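PDB 1Y9U: putative iron binding protein from Bordetella pertussis Tohama I, which binds ferric iron through tyrosine side chains and probably serves as the periplasmic solute-binding component of an iron uptake system. Local coordinates for residues N66-V71 and P301-A306; Q77-Q82 and N253-L258; S81-S86 and Y260-P265. All blocks are in the same frame, centred on the assembly; numbering follows the deposited sequence.

Interaction 1 (N66-V71 and P301-A306)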
ATOM      1  N   ASN A  66      10.440   1.899   0.291  1.00 16.61           N
ATOM      2  CA  ASN A  66      11.189   1.628  -0.933  1.00 17.58           C
ATOM      3  C   ASN A  66      11.357   2.882  -1.784  1.00 17.62           C
ATOM      4  O   ASN A  66      12.402   3.090  -2.400  1.00 17.95           O
ATOM      5  CB  ASN A  66      10.520   0.529  -1.755  1.00 18.16           C
ATOM      6  CG  ASN A  66      10.692  -0.852  -1.147  1.00 20.67           C
ATOM      7  OD1 ASN A  66       9.808  -1.697  -1.248  1.00 23.63           O
ATOM      8  ND2 ASN A  66      11.839  -1.089  -0.527  1.00 23.09           N
ATOM      9  N   LEU A  67      10.315   3.710  -1.839  1.00 18.33           N
ATOM     10  CA  LEU A  67      10.387   4.963  -2.585  1.00 18.70           C
ATOM     11  C   LEU A  67      11.387   5.937  -1.996  1.00 19.44           C
ATOM     12  O   LEU A  67      12.191   6.517  -2.707  1.00 19.19           O
ATOM     13  CB  LEU A  67       9.017   5.622  -2.610  1.00 19.35           C
ATOM     14  CG  LEU A  67       8.092   5.175  -3.709  1.00 20.59           C
ATOM     15  CD1 LEU A  67       6.746   5.841  -3.442  1.00 21.13           C
ATOM     16  CD2 LEU A  67       8.607   5.535  -5.103  1.00 20.63           C
ATOM     17  N   ILE A  68      11.336   6.109  -0.681  1.00 19.70           N
ATOM     18  CA  ILE A  68      12.273   6.987   0.012  1.00 20.97           C
ATOM     19  C   ILE A  68      13.692   6.457  -0.130  1.00 21.00           C
ATOM     20  O   ILE A  68      14.625   7.237  -0.267  1.00 20.91           O
ATOM     21  CB  ILE A  68      11.856   7.164   1.491  1.00 22.04           C
ATOM     22  CG1 ILE A  68      10.471   7.828   1.540  1.00 24.29           C
ATOM     23  CG2 ILE A  68      12.941   7.915   2.295  1.00 22.60           C
ATOM     24  CD1 ILE A  68      10.346   9.119   2.266  1.00 27.13           C
ATOM     25  N   ASP A  69      13.855   5.138  -0.144  1.00 20.81           N
ATOM     26  CA  ASP A  69      15.174   4.550  -0.356  1.00 20.94           C
ATOM     27  C   ASP A  69      15.739   4.940  -1.722  1.00 20.55           C
ATOM     28  O   ASP A  69      16.946   5.158  -1.854  1.00 21.09           O
ATOM     29  CB  ASP A  69      15.135   3.027  -0.208  1.00 21.36           C
ATOM     30  CG  ASP A  69      15.081   2.576   1.246  1.00 23.73           C
ATOM     31  OD1 ASP A  69      15.008   1.351   1.465  1.00 25.53           O
ATOM     32  OD2 ASP A  69      15.075   3.360   2.216  1.00 24.61           O
ATOM     33  N   LEU A  70      14.887   5.021  -2.747  1.00 19.94           N
ATOM     34  CA  LEU A  70      15.347   5.469  -4.065  1.00 19.59           C
ATOM     35  C   LEU A  70      15.815   6.919  -4.011  1.00 19.50           C
ATOM     36  O   LEU A  70      16.859   7.263  -4.573  1.00 18.99           O
ATOM     37  CB  LEU A  70      14.246   5.346  -5.122  1.00 19.16           C
ATOM     38  CG  LEU A  70      13.730   3.943  -5.420  1.00 19.78           C
ATOM     39  CD1 LEU A  70      12.505   3.999  -6.319  1.00 19.19           C
ATOM     40  CD2 LEU A  70      14.814   3.073  -6.035  1.00 21.02           C
ATOM     41  N   VAL A  71      15.062   7.764  -3.317  1.00 19.89           N
ATOM     42  CA  VAL A  71      15.373   9.190  -3.217  1.00 21.00           C
ATOM     43  C   VAL A  71      16.679   9.366  -2.448  1.00 21.83           C
ATOM     44  O   VAL A  71      17.607  10.035  -2.921  1.00 21.97           O
ATOM     45  CB  VAL A  71      14.212   9.980  -2.575  1.00 21.19           C
ATOM     46  CG1 VAL A  71      14.594  11.442  -2.361  1.00 22.28           C
ATOM     47  CG2 VAL A  71      12.977   9.878  -3.469  1.00 20.88           C
ATOM     48  N   PRO A 301       1.729  12.507   6.970  1.00 14.35           N
ATOM     49  CA  PRO A 301       2.613  12.331   5.821  1.00 14.60           C
ATOM     50  C   PRO A 301       3.155  10.912   5.801  1.00 14.46           C
ATOM     51  O   PRO A 301       3.679  10.451   6.807  1.00 14.80           O
ATOM     52  CB  PRO A 301       3.720  13.368   6.066  1.00 14.94           C
ATOM     53  CG  PRO A 301       3.089  14.365   6.947  1.00 14.98           C
ATOM     54  CD  PRO A 301       2.175  13.603   7.852  1.00 15.09           C
ATOM     55  N   VAL A 302       2.974  10.179   4.709  1.00 14.39           N
ATOM     56  CA  VAL A 302       3.422   8.790   4.689  1.00 14.59           C
ATOM     57  C   VAL A 302       4.924   8.675   4.818  1.00 15.02           C
ATOM     58  O   VAL A 302       5.428   7.629   5.200  1.00 14.86           O
ATOM     59  CB  VAL A 302       2.919   7.988   3.463  1.00 14.09           C
ATOM     60  CG1 VAL A 302       1.424   7.773   3.567  1.00 15.33           C
ATOM     61  CG2 VAL A 302       3.306   8.655   2.130  1.00 14.25           C
ATOM     62  N   ALA A 303       5.662   9.755   4.545  1.00 15.04           N
ATOM     63  CA  ALA A 303       7.097   9.743   4.793  1.00 16.09           C
ATOM     64  C   ALA A 303       7.443   9.428   6.261  1.00 16.38           C
ATOM     65  O   ALA A 303       8.496   8.863   6.518  1.00 17.08           O
ATOM     66  CB  ALA A 303       7.740  11.045   4.351  1.00 16.53           C
ATOM     67  N   GLU A 304       6.546   9.778   7.181  1.00 16.28           N
ATOM     68  CA  GLU A 304       6.688   9.430   8.613  1.00 16.80           C
ATOM     69  C   GLU A 304       6.805   7.925   8.851  1.00 16.93           C
ATOM     70  O   GLU A 304       7.449   7.479   9.811  1.00 17.13           O
ATOM     71  CB  GLU A 304       5.526  10.002   9.446  1.00 17.89           C
ATOM     72  CG  GLU A 304       5.484  11.519   9.520  1.00 20.26           C
ATOM     73  CD  GLU A 304       6.478  12.077  10.526  1.00 24.48           C
ATOM     74  OE1 GLU A 304       7.600  12.396  10.119  1.00 28.25           O
ATOM     75  OE2 GLU A 304       6.133  12.165  11.721  1.00 27.84           O
ATOM     76  N   ILE A 305       6.163   7.131   8.004  1.00 16.17           N
ATOM     77  CA  ILE A 305       6.248   5.678   8.122  1.00 15.52           C
ATOM     78  C   ILE A 305       7.698   5.222   7.916  1.00 16.05           C
ATOM     79  O   ILE A 305       8.220   4.388   8.654  1.00 16.50           O
ATOM     80  CB  ILE A 305       5.289   4.995   7.117  1.00 15.06           C
ATOM     81  CG1 ILE A 305       3.846   5.247   7.517  1.00 15.36           C
ATOM     82  CG2 ILE A 305       5.569   3.507   7.010  1.00 14.89           C
ATOM     83  CD1 ILE A 305       2.896   5.039   6.371  1.00 16.82           C
ATOM     84  N   ALA A 306       8.365   5.800   6.925  1.00 15.74           N
ATOM     85  CA  ALA A 306       9.760   5.499   6.676  1.00 16.04           C
ATOM     86  C   ALA A 306      10.649   5.983   7.824  1.00 16.09           C
ATOM     87  O   ALA A 306      11.572   5.274   8.214  1.00 17.21           O
ATOM     88  CB  ALA A 306      10.210   6.126   5.350  1.00 15.88           C
TER

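Interaction 2 (Q77-Q82 and N253-L258)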
ATOM      1  N   GLN A  77      15.327  12.386  -9.492  1.00 18.80           N
ATOM      2  CA  GLN A  77      15.423  13.840  -9.553  1.00 19.27           C
ATOM      3  C   GLN A  77      14.083  14.510  -9.259  1.00 19.24           C
ATOM      4  O   GLN A  77      13.007  13.909  -9.430  1.00 20.25           O
ATOM      5  CB  GLN A  77      15.941  14.305 -10.928  1.00 19.22           C
ATOM      6  CG  GLN A  77      14.992  14.020 -12.074  1.00 20.17           C
ATOM      7  CD  GLN A  77      15.589  14.411 -13.412  1.00 19.82           C
ATOM      8  OE1 GLN A  77      15.896  13.557 -14.229  1.00 20.53           O
ATOM      9  NE2 GLN A  77      15.735  15.705 -13.636  1.00 21.50           N
ATOM     10  N   LYS A  78      14.174  15.757  -8.821  1.00 19.93           N
ATOM     11  CA  LYS A  78      13.043  16.610  -8.494  1.00 21.18           C
ATOM     12  C   LYS A  78      12.371  17.061  -9.779  1.00 21.26           C
ATOM     13  O   LYS A  78      13.045  17.322 -10.766  1.00 20.99           O
ATOM     14  CB  LYS A  78      13.539  17.826  -7.700  1.00 21.90           C
ATOM     15  CG  LYS A  78      14.023  17.469  -6.304  1.00 24.17           C
ATOM     16  CD  LYS A  78      14.611  18.646  -5.580  1.00 27.53           C
ATOM     17  CE  LYS A  78      15.374  18.184  -4.363  1.00 29.72           C
ATOM     18  NZ  LYS A  78      15.423  19.244  -3.319  1.00 31.72           N
ATOM     19  N   ILE A  79      11.043  17.125  -9.771  1.00 20.81           N
ATOM     20  CA  ILE A  79      10.298  17.691 -10.892  1.00 21.48           C
ATOM     21  C   ILE A  79       9.258  18.660 -10.376  1.00 21.34           C
ATOM     22  O   ILE A  79       8.870  18.634  -9.203  1.00 21.36           O
ATOM     23  CB  ILE A  79       9.646  16.605 -11.796  1.00 22.16           C
ATOM     24  CG1 ILE A  79       8.554  15.851 -11.039  1.00 22.71           C
ATOM     25  CG2 ILE A  79      10.711  15.656 -12.372  1.00 22.73           C
ATOM     26  CD1 ILE A  79       7.648  15.073 -11.942  1.00 23.25           C
ATOM     27  N   GLN A  80       8.839  19.535 -11.282  1.00 21.88           N
ATOM     28  CA  GLN A  80       7.811  20.515 -11.020  1.00 22.46           C
ATOM     29  C   GLN A  80       6.680  20.181 -11.968  1.00 20.74           C
ATOM     30  O   GLN A  80       6.867  20.063 -13.186  1.00 21.90           O
ATOM     31  CB  GLN A  80       8.340  21.927 -11.256  1.00 23.69           C
ATOM     32  CG  GLN A  80       9.386  22.352 -10.239  1.00 27.71           C
ATOM     33  CD  GLN A  80      10.754  21.719 -10.473  1.00 31.81           C
ATOM     34  OE1 GLN A  80      11.274  21.752 -11.590  1.00 34.43           O
ATOM     35  NE2 GLN A  80      11.335  21.133  -9.423  1.00 33.80           N
ATOM     36  N   SER A  81       5.503  19.967 -11.391  1.00 17.49           N
ATOM     37  CA  SER A  81       4.337  19.601 -12.176  1.00 15.28           C
ATOM     38  C   SER A  81       3.098  20.007 -11.425  1.00 14.22           C
ATOM     39  O   SER A  81       2.765  19.437 -10.397  1.00 13.04           O
ATOM     40  CB  SER A  81       4.305  18.095 -12.468  1.00 14.94           C
ATOM     41  OG  SER A  81       3.046  17.726 -13.017  1.00 14.33           O
ATOM     42  N   GLN A  82       2.386  21.000 -11.958  1.00 13.37           N
ATOM     43  CA  GLN A  82       1.087  21.363 -11.438  1.00 12.89           C
ATOM     44  C   GLN A  82       0.097  20.191 -11.588  1.00 12.40           C
ATOM     45  O   GLN A  82      -0.796  20.037 -10.767  1.00 11.59           O
ATOM     46  CB  GLN A  82       0.561  22.633 -12.124  1.00 13.15           C
ATOM     47  CG  GLN A  82      -0.844  22.997 -11.692  1.00 13.94           C
ATOM     48  CD  GLN A  82      -1.934  22.326 -12.533  1.00 12.92           C
ATOM     49  OE1 GLN A  82      -1.671  21.865 -13.660  1.00 14.30           O
ATOM     50  NE2 GLN A  82      -3.156  22.292 -11.999  1.00 12.68           N
ATOM     51  N   ASN A 253       9.434  13.004 -21.656  1.00 16.37           N
ATOM     52  CA  ASN A 253       8.508  11.888 -21.790  1.00 15.84           C
ATOM     53  C   ASN A 253       8.258  11.212 -20.437  1.00 15.78           C
ATOM     54  O   ASN A 253       7.176  10.672 -20.202  1.00 15.14           O
ATOM     55  CB  ASN A 253       9.028  10.856 -22.797  1.00 16.25           C
ATOM     56  CG  ASN A 253       9.001  11.354 -24.227  1.00 17.12           C
ATOM     57  OD1 ASN A 253       8.344  12.352 -24.553  1.00 18.39           O
ATOM     58  ND2 ASN A 253       9.704  10.636 -25.101  1.00 18.23           N
ATOM     59  N   ALA A 254       9.264  11.229 -19.566  1.00 15.38           N
ATOM     60  CA  ALA A 254       9.150  10.675 -18.220  1.00 14.80           C
ATOM     61  C   ALA A 254       8.099  11.441 -17.437  1.00 14.39           C
ATOM     62  O   ALA A 254       7.252  10.847 -16.777  1.00 13.44           O
ATOM     63  CB  ALA A 254      10.484  10.726 -17.483  1.00 14.97           C
ATOM     64  N   VAL A 255       8.153  12.763 -17.507  1.00 13.85           N
ATOM     65  CA  VAL A 255       7.157  13.583 -16.827  1.00 14.58           C
ATOM     66  C   VAL A 255       5.789  13.360 -17.474  1.00 13.95           C
ATOM     67  O   VAL A 255       4.798  13.244 -16.771  1.00 13.23           O
ATOM     68  CB  VAL A 255       7.554  15.084 -16.796  1.00 15.22           C
ATOM     69  CG1 VAL A 255       6.459  15.948 -16.167  1.00 16.61           C
ATOM     70  CG2 VAL A 255       8.854  15.266 -16.026  1.00 16.16           C
ATOM     71  N   LYS A 256       5.733  13.241 -18.801  1.00 13.50           N
ATOM     72  CA  LYS A 256       4.466  12.971 -19.473  1.00 14.08           C
ATOM     73  C   LYS A 256       3.864  11.657 -18.996  1.00 12.91           C
ATOM     74  O   LYS A 256       2.673  11.563 -18.739  1.00 12.88           O
ATOM     75  CB  LYS A 256       4.641  12.943 -20.995  1.00 15.55           C
ATOM     76  CG  LYS A 256       4.889  14.298 -21.625  1.00 18.76           C
ATOM     77  CD  LYS A 256       4.951  14.201 -23.136  1.00 22.53           C
ATOM     78  CE  LYS A 256       4.832  15.589 -23.777  1.00 25.07           C
ATOM     79  NZ  LYS A 256       5.450  15.673 -25.125  1.00 28.29           N
ATOM     80  N   LEU A 257       4.692  10.631 -18.875  1.00 12.64           N
ATOM     81  CA  LEU A 257       4.214   9.334 -18.398  1.00 11.90           C
ATOM     82  C   LEU A 257       3.738   9.410 -16.952  1.00 11.90           C
ATOM     83  O   LEU A 257       2.675   8.903 -16.629  1.00 11.82           O
ATOM     84  CB  LEU A 257       5.284   8.259 -18.553  1.00 11.88           C
ATOM     85  CG  LEU A 257       4.928   6.865 -18.032  1.00 12.83           C
ATOM     86  CD1 LEU A 257       3.706   6.331 -18.756  1.00 13.82           C
ATOM     87  CD2 LEU A 257       6.123   5.952 -18.227  1.00 14.74           C
ATOM     88  N   LEU A 258       4.490  10.079 -16.093  1.00 12.14           N
ATOM     89  CA  LEU A 258       4.097  10.146 -14.696  1.00 12.75           C
ATOM     90  C   LEU A 258       2.799  10.950 -14.547  1.00 12.36           C
ATOM     91  O   LEU A 258       1.914  10.587 -13.782  1.00 12.57           O
ATOM     92  CB  LEU A 258       5.249  10.707 -13.876  1.00 13.84           C
ATOM     93  CG  LEU A 258       5.135  10.787 -12.365  1.00 16.16           C
ATOM     94  CD1 LEU A 258       4.886   9.422 -11.810  1.00 16.68           C
ATOM     95  CD2 LEU A 258       6.412  11.381 -11.799  1.00 17.57           C
TER

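Interaction 3 (S81-S86 and Y260-P265)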
ATOM      1  N   SER A  81       5.503  19.967 -11.391  1.00 17.49           N
ATOM      2  CA  SER A  81       4.337  19.601 -12.176  1.00 15.28           C
ATOM      3  C   SER A  81       3.098  20.007 -11.425  1.00 14.22           C
ATOM      4  O   SER A  81       2.765  19.437 -10.397  1.00 13.04           O
ATOM      5  CB  SER A  81       4.305  18.095 -12.468  1.00 14.94           C
ATOM      6  OG  SER A  81       3.046  17.726 -13.017  1.00 14.33           O
ATOM      7  N   GLN A  82       2.386  21.000 -11.958  1.00 13.37           N
ATOM      8  CA  GLN A  82       1.087  21.363 -11.438  1.00 12.89           C
ATOM      9  C   GLN A  82       0.097  20.191 -11.588  1.00 12.40           C
ATOM     10  O   GLN A  82      -0.796  20.037 -10.767  1.00 11.59           O
ATOM     11  CB  GLN A  82       0.561  22.633 -12.124  1.00 13.15           C
ATOM     12  CG  GLN A  82      -0.844  22.997 -11.692  1.00 13.94           C
ATOM     13  CD  GLN A  82      -1.934  22.326 -12.533  1.00 12.92           C
ATOM     14  OE1 GLN A  82      -1.671  21.865 -13.660  1.00 14.30           O
ATOM     15  NE2 GLN A  82      -3.156  22.292 -11.999  1.00 12.68           N
ATOM     16  N   THR A  83       0.261  19.381 -12.623  1.00 12.11           N
ATOM     17  CA  THR A  83      -0.642  18.257 -12.839  1.00 11.99           C
ATOM     18  C   THR A  83      -0.524  17.275 -11.687  1.00 12.11           C
ATOM     19  O   THR A  83      -1.507  16.911 -11.070  1.00 12.21           O
ATOM     20  CB  THR A  83      -0.320  17.565 -14.160  1.00 12.35           C
ATOM     21  OG1 THR A  83      -0.596  18.463 -15.250  1.00 13.62           O
ATOM     22  CG2 THR A  83      -1.206  16.346 -14.384  1.00 13.12           C
ATOM     23  N   LEU A  84       0.699  16.896 -11.371  1.00 11.36           N
ATOM     24  CA  LEU A  84       0.927  15.948 -10.290  1.00 12.02           C
ATOM     25  C   LEU A  84       0.595  16.561  -8.927  1.00 12.29           C
ATOM     26  O   LEU A  84      -0.040  15.917  -8.105  1.00 12.82           O
ATOM     27  CB  LEU A  84       2.357  15.408 -10.337  1.00 12.70           C
ATOM     28  CG  LEU A  84       2.636  14.378 -11.449  1.00 14.55           C
ATOM     29  CD1 LEU A  84       4.114  14.357 -11.810  1.00 17.20           C
ATOM     30  CD2 LEU A  84       2.148  13.003 -11.082  1.00 16.75           C
ATOM     31  N   ASP A  85       0.992  17.803  -8.672  1.00 12.51           N
ATOM     32  CA  ASP A  85       0.781  18.391  -7.353  1.00 12.94           C
ATOM     33  C   ASP A  85      -0.692  18.613  -7.058  1.00 12.36           C
ATOM     34  O   ASP A  85      -1.130  18.536  -5.926  1.00 13.23           O
ATOM     35  CB  ASP A  85       1.525  19.715  -7.204  1.00 14.02           C
ATOM     36  CG  ASP A  85       3.022  19.534  -7.078  1.00 16.48           C
ATOM     37  OD1 ASP A  85       3.492  18.376  -6.976  1.00 16.83           O
ATOM     38  OD2 ASP A  85       3.806  20.519  -7.052  1.00 21.39           O
ATOM     39  N   SER A  86      -1.477  18.905  -8.087  1.00 11.34           N
ATOM     40  CA  SER A  86      -2.887  19.153  -7.876  1.00 11.82           C
ATOM     41  C   SER A  86      -3.710  17.894  -7.767  1.00 11.56           C
ATOM     42  O   SER A  86      -4.839  17.958  -7.327  1.00 13.09           O
ATOM     43  CB  SER A  86      -3.454  20.042  -8.986  1.00 11.38           C
ATOM     44  OG  SER A  86      -3.441  19.409 -10.250  1.00 11.17           O
ATOM     45  N   TYR A 260       0.507  11.138 -16.854  1.00 11.08           N
ATOM     46  CA  TYR A 260      -0.517  10.233 -17.371  1.00 10.98           C
ATOM     47  C   TYR A 260      -0.982   9.253 -16.279  1.00 10.94           C
ATOM     48  O   TYR A 260      -2.163   8.954 -16.157  1.00 10.98           O
ATOM     49  CB  TYR A 260       0.011   9.452 -18.587  1.00 11.82           C
ATOM     50  CG  TYR A 260      -0.852   8.286 -18.965  1.00 12.63           C
ATOM     51  CD1 TYR A 260      -2.062   8.471 -19.594  1.00 12.69           C
ATOM     52  CD2 TYR A 260      -0.482   6.993 -18.635  1.00 12.62           C
ATOM     53  CE1 TYR A 260      -2.862   7.410 -19.932  1.00 14.00           C
ATOM     54  CE2 TYR A 260      -1.265   5.923 -18.965  1.00 13.37           C
ATOM     55  CZ  TYR A 260      -2.465   6.124 -19.611  1.00 13.74           C
ATOM     56  OH  TYR A 260      -3.266   5.053 -19.953  1.00 16.19           O
ATOM     57  N   LEU A 261      -0.037   8.779 -15.485  1.00 10.85           N
ATOM     58  CA  LEU A 261      -0.339   7.774 -14.463  1.00 10.98           C
ATOM     59  C   LEU A 261      -1.271   8.278 -13.363  1.00 10.81           C
ATOM     60  O   LEU A 261      -1.925   7.463 -12.703  1.00 10.96           O
ATOM     61  CB  LEU A 261       0.944   7.192 -13.849  1.00 11.44           C
ATOM     62  CG  LEU A 261       1.760   6.280 -14.779  1.00 12.69           C
ATOM     63  CD1 LEU A 261       3.116   5.978 -14.189  1.00 12.80           C
ATOM     64  CD2 LEU A 261       1.038   5.001 -15.112  1.00 14.29           C
ATOM     65  N   VAL A 262      -1.377   9.596 -13.192  1.00 10.76           N
ATOM     66  CA  VAL A 262      -2.367  10.196 -12.272  1.00 11.04           C
ATOM     67  C   VAL A 262      -3.602  10.784 -12.963  1.00 10.65           C
ATOM     68  O   VAL A 262      -4.469  11.347 -12.298  1.00 10.83           O
ATOM     69  CB  VAL A 262      -1.734  11.244 -11.329  1.00 10.90           C
ATOM     70  CG1 VAL A 262      -0.594  10.585 -10.558  1.00 12.39           C
ATOM     71  CG2 VAL A 262      -1.313  12.496 -12.070  1.00 11.15           C
ATOM     72  N   SER A 263      -3.707  10.607 -14.282  1.00 10.95           N
ATOM     73  CA  SER A 263      -4.890  11.005 -15.034  1.00 10.48           C
ATOM     74  C   SER A 263      -6.063  10.103 -14.655  1.00 10.58           C
ATOM     75  O   SER A 263      -5.870   8.987 -14.157  1.00 10.64           O
ATOM     76  CB  SER A 263      -4.624  10.930 -16.541  1.00 10.46           C
ATOM     77  OG  SER A 263      -4.624   9.595 -17.038  1.00 11.34           O
ATOM     78  N   GLU A 264      -7.289  10.576 -14.853  1.00 10.50           N
ATOM     79  CA  GLU A 264      -8.443   9.780 -14.482  1.00 11.05           C
ATOM     80  C   GLU A 264      -8.494   8.436 -15.230  1.00 11.87           C
ATOM     81  O   GLU A 264      -8.655   7.392 -14.595  1.00 11.27           O
ATOM     82  CB  GLU A 264      -9.775  10.538 -14.606  1.00 11.86           C
ATOM     83  CG  GLU A 264     -10.937   9.641 -14.218  1.00 13.68           C
ATOM     84  CD  GLU A 264     -12.272  10.319 -14.005  1.00 15.62           C
ATOM     85  OE1 GLU A 264     -13.290   9.576 -13.976  1.00 17.45           O
ATOM     86  OE2 GLU A 264     -12.324  11.562 -13.825  1.00 17.55           O
ATOM     87  N   PRO A 265      -8.360   8.397 -16.553  1.00 12.15           N
ATOM     88  CA  PRO A 265      -8.397   7.106 -17.249  1.00 12.44           C
ATOM     89  C   PRO A 265      -7.330   6.114 -16.748  1.00 11.57           C
ATOM     90  O   PRO A 265      -7.635   4.923 -16.545  1.00 12.41           O
ATOM     91  CB  PRO A 265      -8.194   7.488 -18.720  1.00 12.78           C
ATOM     92  CG  PRO A 265      -8.664   8.868 -18.802  1.00 13.46           C
ATOM     93  CD  PRO A 265      -8.231   9.512 -17.512  1.00 11.99           C
TER

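Interaction 1 (N66-V71 and P301-A306)
Ile68 meets Ala303 and Ala306 in a small, wholly apolar contact between helix 64-72 and the beginning of helix 303-318. The van der Waals touches all come from one branch of the isoleucine. Its terminal methyl CD1 lies 3.9 Å from Ala303 CB and also approaches Ala303 CA at 4.2 Å. One carbon further back, Ile68 CG1 sits 4.2 Å from Ala306 CB. The longer branch therefore lies along two alanine methyls three residues apart. Its first torsion sets this up: CG1 stands opposite the carbonyl carbon, with chi1 -62°. The second torsion, chi2 -122°, is not a staggered value, and it carries CD1 to Ala303. The backbones come closest at Ile68 and Ala306, whose CA atoms are 7.3 Å apart.

No hydrogen bond or ion pair joins the segments. Backbone hydrogen bonds within each segment hold its own turn, and Val302 also bonds through its backbone to Asn91. Both helices also pack on other parts of the fold: Leu70 on Leu59 of strand 58-62, Ile305 on Ala146 of helix 142-155. The contact thus links a helix lying on that strand to one lying against the helix that carries Tyr143, and probably bridges the two lobes. About 105 Å² is buried, and the three touching residues remain partly exposed. With neither charge nor hydrogen bonding across it, this surface contact rests on shape and apolar contact alone.

Interaction 2 (Q77-Q82 and N253-L258)
Ile79 and Val255 supply most of the buried surface here, and Leu258 adds a smaller share. Ile79 belongs to the irregular segment between strand 76-77 and helix 82-87. The other two lie one turn apart on helix 251-261. The two branches of Ile79 have different partners. Its CG2 methyl faces Val255 CG2 at 4.1 Å, and the two side chains reach toward each other tip to tip. Its longer branch ends at CD1, 3.9 Å from Leu258 CD2, where the chains meet at a slant. With chi1 at 66°, Ile79 CG1 lies between the backbone N and the carbonyl carbon. CG2 is then opposite the carbonyl carbon, and the two branches part to reach successive turns of the helix.

Val255 uses the methyl beside its backbone N. Leu258 has CG opposite the backbone N, with chi1 -176°, and offers CD2. No hydrogen bond crosses between the segments. Just beyond Leu258, Glu259 OE2 is hydrogen-bonded to Ser81 OG, which adds a polar tie next to the apolar one. Ile79 also rests on Val244 of strand 237-245 and on Leu84, and Leu258 touches Ala242 and Val244 of that strand. The result is a helix packed on a sheet, with Ile79 of the connecting segment inserted between helix 251-261, strand 237-245 and Leu84, as expected in the alpha/beta lobes of periplasmic binding proteins.

Interaction 3 (S81-S86 and Y260-P265)
The first turn of helix 82-87 faces the break between helices 251-261 and 264-273, and the backbones come nearest at Leu84 and Val262, with CA atoms 6.9 Å apart. The side chains of these two residues make the contact and cross at about a right angle. Leu84 CD2 sits against both valine methyls, 3.6 Å from Val262 CG2 and 3.7 Å from Val262 CG1. Val262 points toward the other segment. With chi1 -56°, its CG2 lies between the backbone N and the carbonyl carbon, and both methyls face Leu84. Thr83 CG2 adds a looser touch on Val262 CG2 at 4.5 Å.

Polar bonds shape each side separately. Ser81 is the N-cap of helix 82-87: its OG accepts from Leu84 N at 3.0 Å, nearly straight at 171°. This fixes the turn that carries Leu84. Further along, Gln82 O takes both Ser86 N and Ser86 OG. In the other segment Tyr260 O also accepts twice, from Ser263 N and from Ser263 OG. The Ser263 OG bond to Tyr260 O is 2.7 Å long and lies in the carbonyl plane, on a lone pair. Ser263 is the N-cap of the next helix, so these bonds tie the end of one helix to the start of the other. Val262 also rests on Leu102 of strand 100-112, while Leu84 touches Tyr100 of that strand. The contact thus lies where helix 82-87 meets the end of helix 251-261, over strand 100-112.

In the fold
Interactions 2 and 3 are in direct contact. Their centres are 9 Å apart, both use helix 251-261, and their segments overlap at Ser81 and Gln82. Ile79 CD1 lies 3.6 Å from Leu84 CD1, an apolar touch. Leu84 CD2 is equally close to Leu258 O, a methyl packed on a backbone carbonyl. Interaction 1 stands apart, its centre 19 Å from that of interaction 2 and 20 Å from that of interaction 3. Its nearest atoms are about 7 Å from interaction 2. Along the chain, both other contacts are nested inside the loop that it closes. All three lie away from Tyr143, Tyr199 and Tyr200, the iron ligands, which hold no iron in this model.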